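Local structure of histone-lysine N-methyltransferase SETMAR (Homo sapiens, 3BO5) at residues Tyr98-Arg110 / Leu217-Pro229. The protein dimethylates a lysine of histone H3 through its methyltransferase region, the part described here, and acts in DNA double-strand break repair as a SET-transposase fusion. The protein carries 2 engineered substitutions. Sequence-based numbering, arbitrary orientation.
With ZN (zinc ion), chain B; ZN (zinc ion), chain C.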
ATOM      1  N   TYR A  98      -9.184  16.259  11.336  1.00 45.27           N
ATOM      2  CA  TYR A  98      -9.882  15.340  10.417  1.00 43.97           C
ATOM      3  C   TYR A  98      -9.142  15.332   9.072  1.00 43.26           C
ATOM      4  O   TYR A  98      -8.635  16.375   8.632  1.00 43.32           O
ATOM      5  CB  TYR A  98     -11.357  15.716  10.230  1.00 43.85           C
ATOM      6  N   ALA A  99      -9.040  14.152   8.462  1.00 41.54           N
ATOM      7  CA  ALA A  99      -8.236  13.988   7.252  1.00 40.73           C
ATOM      8  C   ALA A  99      -9.166  14.051   6.075  1.00 39.49           C
ATOM      9  O   ALA A  99     -10.275  13.509   6.128  1.00 40.37           O
ATOM     10  CB  ALA A  99      -7.507  12.658   7.255  1.00 40.51           C
ATOM     11  N   GLU A 100      -8.703  14.702   5.015  1.00 37.71           N
ATOM     12  CA  GLU A 100      -9.471  14.798   3.764  1.00 35.94           C
ATOM     13  C   GLU A 100      -9.290  13.529   2.902  1.00 32.69           C
ATOM     14  O   GLU A 100      -8.167  13.186   2.523  1.00 31.14           O
ATOM     15  CB  GLU A 100      -9.030  16.020   2.979  1.00 36.24           C
ATOM     16  CG  GLU A 100      -9.283  17.372   3.657  1.00 38.77           C
ATOM     17  CD  GLU A 100      -8.235  18.411   3.255  1.00 45.15           C
ATOM     18  OE1 GLU A 100      -7.194  18.034   2.642  1.00 44.59           O
ATOM     19  OE2 GLU A 100      -8.442  19.611   3.562  1.00 46.44           O
ATOM     20  N   PRO A 101     -10.398  12.876   2.553  1.00 30.48           N
ATOM     21  CA  PRO A 101     -10.315  11.652   1.746  1.00 29.15           C
ATOM     22  C   PRO A 101      -9.810  11.944   0.336  1.00 26.01           C
ATOM     23  O   PRO A 101     -10.110  13.010  -0.252  1.00 26.99           O
ATOM     24  CB  PRO A 101     -11.745  11.109   1.743  1.00 30.04           C
ATOM     25  CG  PRO A 101     -12.612  12.327   1.985  1.00 31.47           C
ATOM     26  CD  PRO A 101     -11.788  13.243   2.873  1.00 31.75           C
ATOM     27  N   VAL A 102      -9.010  11.025  -0.185  1.00 19.06           N
ATOM     28  CA  VAL A 102      -8.403  11.175  -1.487  1.00 16.99           C
ATOM     29  C   VAL A 102      -9.145  10.346  -2.527  1.00 15.54           C
ATOM     30  O   VAL A 102      -9.289   9.086  -2.387  1.00 14.85           O
ATOM     31  CB  VAL A 102      -6.923  10.695  -1.527  1.00 16.88           C
ATOM     32  CG1 VAL A 102      -6.337  10.760  -2.929  1.00 16.30           C
ATOM     33  CG2 VAL A 102      -6.035  11.528  -0.529  1.00 20.08           C
ATOM     34  N   PHE A 103      -9.627  11.072  -3.555  1.00 13.86           N
ATOM     35  CA  PHE A 103     -10.222  10.405  -4.712  1.00 13.43           C
ATOM     36  C   PHE A 103      -9.421  10.751  -5.932  1.00 14.40           C
ATOM     37  O   PHE A 103      -9.191  11.899  -6.171  1.00 13.74           O
ATOM     38  CB  PHE A 103     -11.663  10.902  -4.898  1.00 14.10           C
ATOM     39  CG  PHE A 103     -12.566  10.401  -3.845  1.00 15.36           C
ATOM     40  CD1 PHE A 103     -13.329   9.240  -4.072  1.00 18.45           C
ATOM     41  CD2 PHE A 103     -12.676  11.096  -2.632  1.00 19.86           C
ATOM     42  CE1 PHE A 103     -14.188   8.745  -3.069  1.00 19.31           C
ATOM     43  CE2 PHE A 103     -13.553  10.604  -1.614  1.00 22.10           C
ATOM     44  CZ  PHE A 103     -14.282   9.462  -1.856  1.00 22.20           C
ATOM     45  N   GLU A 104      -8.975   9.751  -6.662  1.00 12.79           N
ATOM     46  CA  GLU A 104      -8.419   9.981  -8.034  1.00 10.92           C
ATOM     47  C   GLU A 104      -9.538  10.014  -9.070  1.00 12.35           C
ATOM     48  O   GLU A 104     -10.611   9.403  -8.892  1.00 13.95           O
ATOM     49  CB  GLU A 104      -7.402   8.880  -8.413  1.00 13.50           C
ATOM     50  CG  GLU A 104      -6.175   9.004  -7.548  1.00 12.56           C
ATOM     51  CD  GLU A 104      -4.945   8.276  -8.122  1.00 11.16           C
ATOM     52  OE1 GLU A 104      -5.016   7.603  -9.194  1.00 12.21           O
ATOM     53  OE2 GLU A 104      -3.940   8.381  -7.380  1.00 14.59           O
ATOM     54  N   CYS A 105      -9.244  10.665 -10.216  1.00 10.67           N
ATOM     55  CA  CYS A 105     -10.139  10.505 -11.364  1.00 12.71           C
ATOM     56  C   CYS A 105     -10.070   9.032 -11.784  1.00 13.31           C
ATOM     57  O   CYS A 105      -9.085   8.351 -11.542  1.00 16.00           O
ATOM     58  CB  CYS A 105      -9.756  11.481 -12.445  1.00 14.57           C
ATOM     59  SG  CYS A 105     -10.173  13.104 -11.990  1.00 12.70           S
ATOM     60  N   ASN A 106     -11.216   8.518 -12.271  1.00 13.58           N
ATOM     61  CA  ASN A 106     -11.368   7.104 -12.485  1.00 14.56           C
ATOM     62  C   ASN A 106     -11.761   6.760 -13.905  1.00 15.53           C
ATOM     63  O   ASN A 106     -11.658   7.570 -14.790  1.00 14.63           O
ATOM     64  CB  ASN A 106     -12.281   6.492 -11.432  1.00 12.91           C
ATOM     65  CG  ASN A 106     -13.724   6.915 -11.582  1.00 14.12           C
ATOM     66  OD1 ASN A 106     -14.153   7.318 -12.649  1.00 14.61           O
ATOM     67  ND2 ASN A 106     -14.519   6.739 -10.505  1.00 19.50           N
ATOM     68  N   VAL A 107     -12.175   5.507 -14.108  1.00 15.64           N
ATOM     69  CA  VAL A 107     -12.413   5.079 -15.496  1.00 17.25           C
ATOM     70  C   VAL A 107     -13.611   5.850 -16.115  1.00 17.57           C
ATOM     71  O   VAL A 107     -13.753   5.910 -17.350  1.00 19.34           O
ATOM     72  CB  VAL A 107     -12.625   3.553 -15.516  1.00 18.19           C
ATOM     73  CG1 VAL A 107     -13.912   3.162 -14.810  1.00 15.22           C
ATOM     74  CG2 VAL A 107     -12.522   2.993 -16.960  1.00 22.37           C
ATOM     75  N   LEU A 108     -14.460   6.409 -15.261  1.00 15.96           N
ATOM     76  CA  LEU A 108     -15.621   7.110 -15.761  1.00 14.50           C
ATOM     77  C   LEU A 108     -15.444   8.602 -15.946  1.00 15.78           C
ATOM     78  O   LEU A 108     -16.337   9.291 -16.565  1.00 17.95           O
ATOM     79  CB  LEU A 108     -16.803   6.847 -14.868  1.00 15.73           C
ATOM     80  CG  LEU A 108     -17.137   5.353 -14.825  1.00 18.70           C
ATOM     81  CD1 LEU A 108     -18.389   5.345 -13.960  1.00 17.95           C
ATOM     82  CD2 LEU A 108     -17.362   4.715 -16.211  1.00 20.16           C
ATOM     83  N   CYS A 109     -14.380   9.168 -15.370  1.00 13.75           N
ATOM     84  CA  CYS A 109     -14.082  10.582 -15.542  1.00 14.89           C
ATOM     85  C   CYS A 109     -13.710  10.784 -17.026  1.00 15.93           C
ATOM     86  O   CYS A 109     -12.927  10.017 -17.537  1.00 18.85           O
ATOM     87  CB  CYS A 109     -12.904  10.977 -14.601  1.00 14.50           C
ATOM     88  SG  CYS A 109     -13.366  10.863 -12.870  1.00 13.26           S
ATOM     89  N   ARG A 110     -14.157  11.893 -17.621  1.00 20.83           N
ATOM     90  CA  ARG A 110     -13.837  12.067 -19.019  1.00 23.72           C
ATOM     91  C   ARG A 110     -12.609  12.897 -19.224  1.00 23.93           C
ATOM     92  O   ARG A 110     -12.175  13.040 -20.375  1.00 24.73           O
ATOM     93  CB  ARG A 110     -15.004  12.674 -19.751  1.00 26.28           C
ATOM     94  CG  ARG A 110     -16.081  11.625 -19.923  1.00 29.62           C
ATOM     95  CD  ARG A 110     -17.450  12.222 -19.800  1.00 35.13           C
ATOM     96  NE  ARG A 110     -17.680  13.055 -20.955  1.00 41.68           N
ATOM     97  CZ  ARG A 110     -18.786  13.752 -21.171  1.00 42.24           C
ATOM     98  NH1 ARG A 110     -18.878  14.498 -22.272  1.00 44.21           N
ATOM     99  NH2 ARG A 110     -19.773  13.705 -20.291  1.00 38.46           N
ATOM    100  N   LEU A 217       8.014   5.305   3.949  1.00 11.46           N
ATOM    101  CA  LEU A 217       6.740   5.392   3.194  1.00 12.52           C
ATOM    102  C   LEU A 217       5.615   5.796   4.151  1.00 12.15           C
ATOM    103  O   LEU A 217       5.606   5.420   5.345  1.00 13.28           O
ATOM    104  CB  LEU A 217       6.350   4.051   2.612  1.00 12.94           C
ATOM    105  CG  LEU A 217       7.380   3.475   1.675  1.00 12.70           C
ATOM    106  CD1 LEU A 217       6.939   2.077   1.237  1.00 11.97           C
ATOM    107  CD2 LEU A 217       7.700   4.406   0.474  1.00 15.04           C
ATOM    108  N   LEU A 218       4.643   6.487   3.564  1.00 12.17           N
ATOM    109  CA  LEU A 218       3.379   6.790   4.182  1.00 14.02           C
ATOM    110  C   LEU A 218       2.229   6.142   3.408  1.00 13.53           C
ATOM    111  O   LEU A 218       2.154   6.338   2.223  1.00 12.78           O
ATOM    112  CB  LEU A 218       3.114   8.334   4.223  1.00 16.09           C
ATOM    113  CG  LEU A 218       1.798   8.782   4.820  1.00 18.47           C
ATOM    114  CD1 LEU A 218       1.617   8.367   6.279  1.00 20.58           C
ATOM    115  CD2 LEU A 218       1.650  10.361   4.657  1.00 19.41           C
ATOM    116  N   MET A 219       1.317   5.428   4.097  1.00 12.45           N
ATOM    117  CA  MET A 219       0.191   4.803   3.434  1.00 12.90           C
ATOM    118  C   MET A 219      -1.053   5.719   3.486  1.00 13.79           C
ATOM    119  O   MET A 219      -1.424   6.218   4.560  1.00 15.75           O
ATOM    120  CB  MET A 219      -0.164   3.519   4.184  1.00 13.77           C
ATOM    121  CG  MET A 219      -1.277   2.736   3.392  1.00 13.19           C
ATOM    122  SD  MET A 219      -1.672   1.245   4.324  1.00 12.71           S
ATOM    123  CE  MET A 219      -0.329   0.170   3.771  1.00 15.73           C
ATOM    124  N   ILE A 220      -1.656   5.962   2.320  1.00 12.66           N
ATOM    125  CA  ILE A 220      -2.829   6.779   2.201  1.00 14.36           C
ATOM    126  C   ILE A 220      -3.925   5.954   1.535  1.00 14.20           C
ATOM    127  O   ILE A 220      -3.668   5.383   0.492  1.00 14.42           O
ATOM    128  CB  ILE A 220      -2.503   7.965   1.202  1.00 14.60           C
ATOM    129  CG1 ILE A 220      -1.394   8.838   1.779  1.00 18.16           C
ATOM    130  CG2 ILE A 220      -3.707   8.889   1.036  1.00 19.22           C
ATOM    131  CD1 ILE A 220      -1.644   9.217   3.177  1.00 20.18           C
ATOM    132  N   PRO A 221      -5.153   5.891   2.134  1.00 14.08           N
ATOM    133  CA  PRO A 221      -6.261   5.230   1.370  1.00 14.55           C
ATOM    134  C   PRO A 221      -6.636   6.104   0.191  1.00 15.10           C
ATOM    135  O   PRO A 221      -6.896   7.301   0.353  1.00 15.51           O
ATOM    136  CB  PRO A 221      -7.417   5.170   2.404  1.00 14.17           C
ATOM    137  CG  PRO A 221      -6.774   5.467   3.776  1.00 18.48           C
ATOM    138  CD  PRO A 221      -5.560   6.338   3.472  1.00 14.50           C
ATOM    139  N   VAL A 222      -6.559   5.528  -1.014  1.00 13.25           N
ATOM    140  CA  VAL A 222      -6.860   6.293  -2.208  1.00 12.49           C
ATOM    141  C   VAL A 222      -8.000   5.581  -2.940  1.00 13.52           C
ATOM    142  O   VAL A 222      -7.856   4.414  -3.310  1.00 13.63           O
ATOM    143  CB  VAL A 222      -5.621   6.406  -3.112  1.00 12.38           C
ATOM    144  CG1 VAL A 222      -6.040   7.068  -4.434  1.00 15.51           C
ATOM    145  CG2 VAL A 222      -4.528   7.251  -2.414  1.00 15.37           C
ATOM    146  N   ARG A 223      -9.120   6.309  -3.128  1.00 13.81           N
ATOM    147  CA  ARG A 223     -10.210   5.721  -3.926  1.00 12.16           C
ATOM    148  C   ARG A 223     -10.142   6.092  -5.372  1.00 14.30           C
ATOM    149  O   ARG A 223      -9.839   7.229  -5.695  1.00 15.57           O
ATOM    150  CB  ARG A 223     -11.585   6.064  -3.302  1.00 13.62           C
ATOM    151  CG  ARG A 223     -11.818   5.295  -2.006  1.00 16.10           C
ATOM    152  CD  ARG A 223     -13.018   5.753  -1.227  1.00 17.91           C
ATOM    153  NE  ARG A 223     -13.214   4.803  -0.124  1.00 16.94           N
ATOM    154  CZ  ARG A 223     -12.543   4.839   1.030  1.00 15.73           C
ATOM    155  NH1 ARG A 223     -11.594   5.756   1.252  1.00 16.17           N
ATOM    156  NH2 ARG A 223     -12.831   3.934   1.976  1.00 18.98           N
ATOM    157  N   ILE A 224     -10.455   5.141  -6.246  1.00 12.31           N
ATOM    158  CA  ILE A 224     -10.390   5.351  -7.683  1.00 13.27           C
ATOM    159  C   ILE A 224     -11.757   4.921  -8.244  1.00 13.51           C
ATOM    160  O   ILE A 224     -12.685   5.708  -8.256  1.00 13.47           O
ATOM    161  CB  ILE A 224      -9.247   4.622  -8.338  1.00 13.54           C
ATOM    162  CG1 ILE A 224      -7.930   4.971  -7.552  1.00 15.03           C
ATOM    163  CG2 ILE A 224      -9.132   5.002  -9.857  1.00 15.16           C
ATOM    164  CD1 ILE A 224      -6.631   4.459  -8.163  1.00 17.51           C
ATOM    165  N   ASP A 225     -11.858   3.670  -8.676  1.00 14.26           N
ATOM    166  CA  ASP A 225     -13.170   3.201  -9.180  1.00 16.06           C
ATOM    167  C   ASP A 225     -14.139   2.772  -8.103  1.00 16.69           C
ATOM    168  O   ASP A 225     -15.333   2.899  -8.237  1.00 17.71           O
ATOM    169  CB  ASP A 225     -12.975   2.030 -10.131  1.00 14.65           C
ATOM    170  CG  ASP A 225     -12.216   2.386 -11.388  1.00 19.20           C
ATOM    171  OD1 ASP A 225     -12.298   3.495 -11.822  1.00 19.85           O
ATOM    172  OD2 ASP A 225     -11.571   1.511 -12.025  1.00 24.44           O
ATOM    173  N   SER A 226     -13.581   2.243  -7.027  1.00 15.98           N
ATOM    174  CA  SER A 226     -14.289   1.507  -5.992  1.00 15.04           C
ATOM    175  C   SER A 226     -14.317   2.150  -4.642  1.00 15.19           C
ATOM    176  O   SER A 226     -13.368   2.833  -4.224  1.00 16.03           O
ATOM    177  CB  SER A 226     -13.579   0.125  -5.893  1.00 16.28           C
ATOM    178  OG  SER A 226     -14.141  -0.678  -4.855  1.00 16.15           O
ATOM    179  N   MET A 227     -15.380   1.858  -3.880  1.00 14.63           N
ATOM    180  CA  MET A 227     -15.397   2.213  -2.472  1.00 16.72           C
ATOM    181  C   MET A 227     -14.269   1.529  -1.647  1.00 15.59           C
ATOM    182  O   MET A 227     -13.909   2.009  -0.578  1.00 16.77           O
ATOM    183  CB  MET A 227     -16.745   1.807  -1.846  1.00 19.04           C
ATOM    184  CG  MET A 227     -16.930   2.414  -0.531  1.00 25.55           C
ATOM    185  SD  MET A 227     -17.204   4.200  -0.577  1.00 35.74           S
ATOM    186  CE  MET A 227     -17.224   4.541   1.159  1.00 32.13           C
ATOM    187  N   VAL A 228     -13.782   0.396  -2.134  1.00 15.82           N
ATOM    188  CA  VAL A 228     -12.649  -0.288  -1.491  1.00 14.04           C
ATOM    189  C   VAL A 228     -11.376   0.533  -1.845  1.00 13.54           C
ATOM    190  O   VAL A 228     -10.993   0.618  -3.047  1.00 13.05           O
ATOM    191  CB  VAL A 228     -12.455  -1.677  -1.985  1.00 12.93           C
ATOM    192  CG1 VAL A 228     -11.304  -2.326  -1.120  1.00 14.32           C
ATOM    193  CG2 VAL A 228     -13.769  -2.464  -1.656  1.00 16.94           C
ATOM    194  N   PRO A 229     -10.761   1.126  -0.838  1.00 14.42           N
ATOM    195  CA  PRO A 229      -9.624   1.981  -1.180  1.00 13.05           C
ATOM    196  C   PRO A 229      -8.368   1.230  -1.554  1.00 11.72           C
ATOM    197  O   PRO A 229      -8.138   0.098  -1.123  1.00 12.53           O
ATOM    198  CB  PRO A 229      -9.328   2.726   0.127  1.00 13.06           C
ATOM    199  CG  PRO A 229      -9.622   1.691   1.174  1.00 14.28           C
ATOM    200  CD  PRO A 229     -11.008   1.139   0.615  1.00 13.60           C
TER
HETATM  201 ZN    ZN B 301     -12.511  12.869 -11.932  1.00 13.70          ZN
HETATM  202 ZN    ZN C 302      -9.409  14.242 -13.916  1.00 14.66          ZN
HETATM  203  O   HOH W   1      -8.110   9.051   1.872  1.00 20.89           O
HETATM  204  O   HOH W   2     -10.096   7.728  -0.144  1.00 21.93           O
HETATM  205  O   HOH W   3     -12.620   8.325  -7.435  1.00 16.70           O
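Asn-106 ties the loop of the pre-SET zinc cluster to the SET domain with one amide: ND2 donates to Ile-224 O (3.1 Å), which lies in the amide plane, while OD1 accepts from Leu-108 N in an Asx turn of its own loop. CG sits between the backbone N and carbonyl carbon (chi1 70°), which turns the amide toward 217-229. Beside it, Val-107 N meets Asp-225 OD1 nearly head-on at 3.0 Å, the N-H almost straight (171°). An alanine in place of Asn-106 would probably leave Ile-224 O without this donor and Leu-108 N without its side-chain acceptor. Upstream the short, weakly bonded strand 102-103 runs parallel to the end of strand 217-223: Arg-223 N donates to Val-102 O at 2.9 Å, and Glu-104 N to Arg-223 O at 2.8 Å. On one face the Phe-103 ring slants against the Arg-223 aliphatic chain, CE1 3.7 Å from CD; the guanidinium beyond has Pro-229 CB over one face and forms a salt bridge with Glu-185. On the face carrying Val-102 and Val-222, Val-102 CG2 touches Ile-220 CG2; Val-222 CG1 also packs against Glu-104 CG (3.7 Å). The Glu-104 carboxylate, alongside Ile-224, is hydrogen-bonded by Val-120 N and Gln-121 NE2. Water 1 links Val-102 N to Pro-221 O. Between these pairings, Cys-105 turns away from 217-229, and its SG bridges two zinc ions, one also held by Cys-109. The arrangement joins the triangular three-zinc cluster of the pre-SET domain to the edge of a SET-domain sheet.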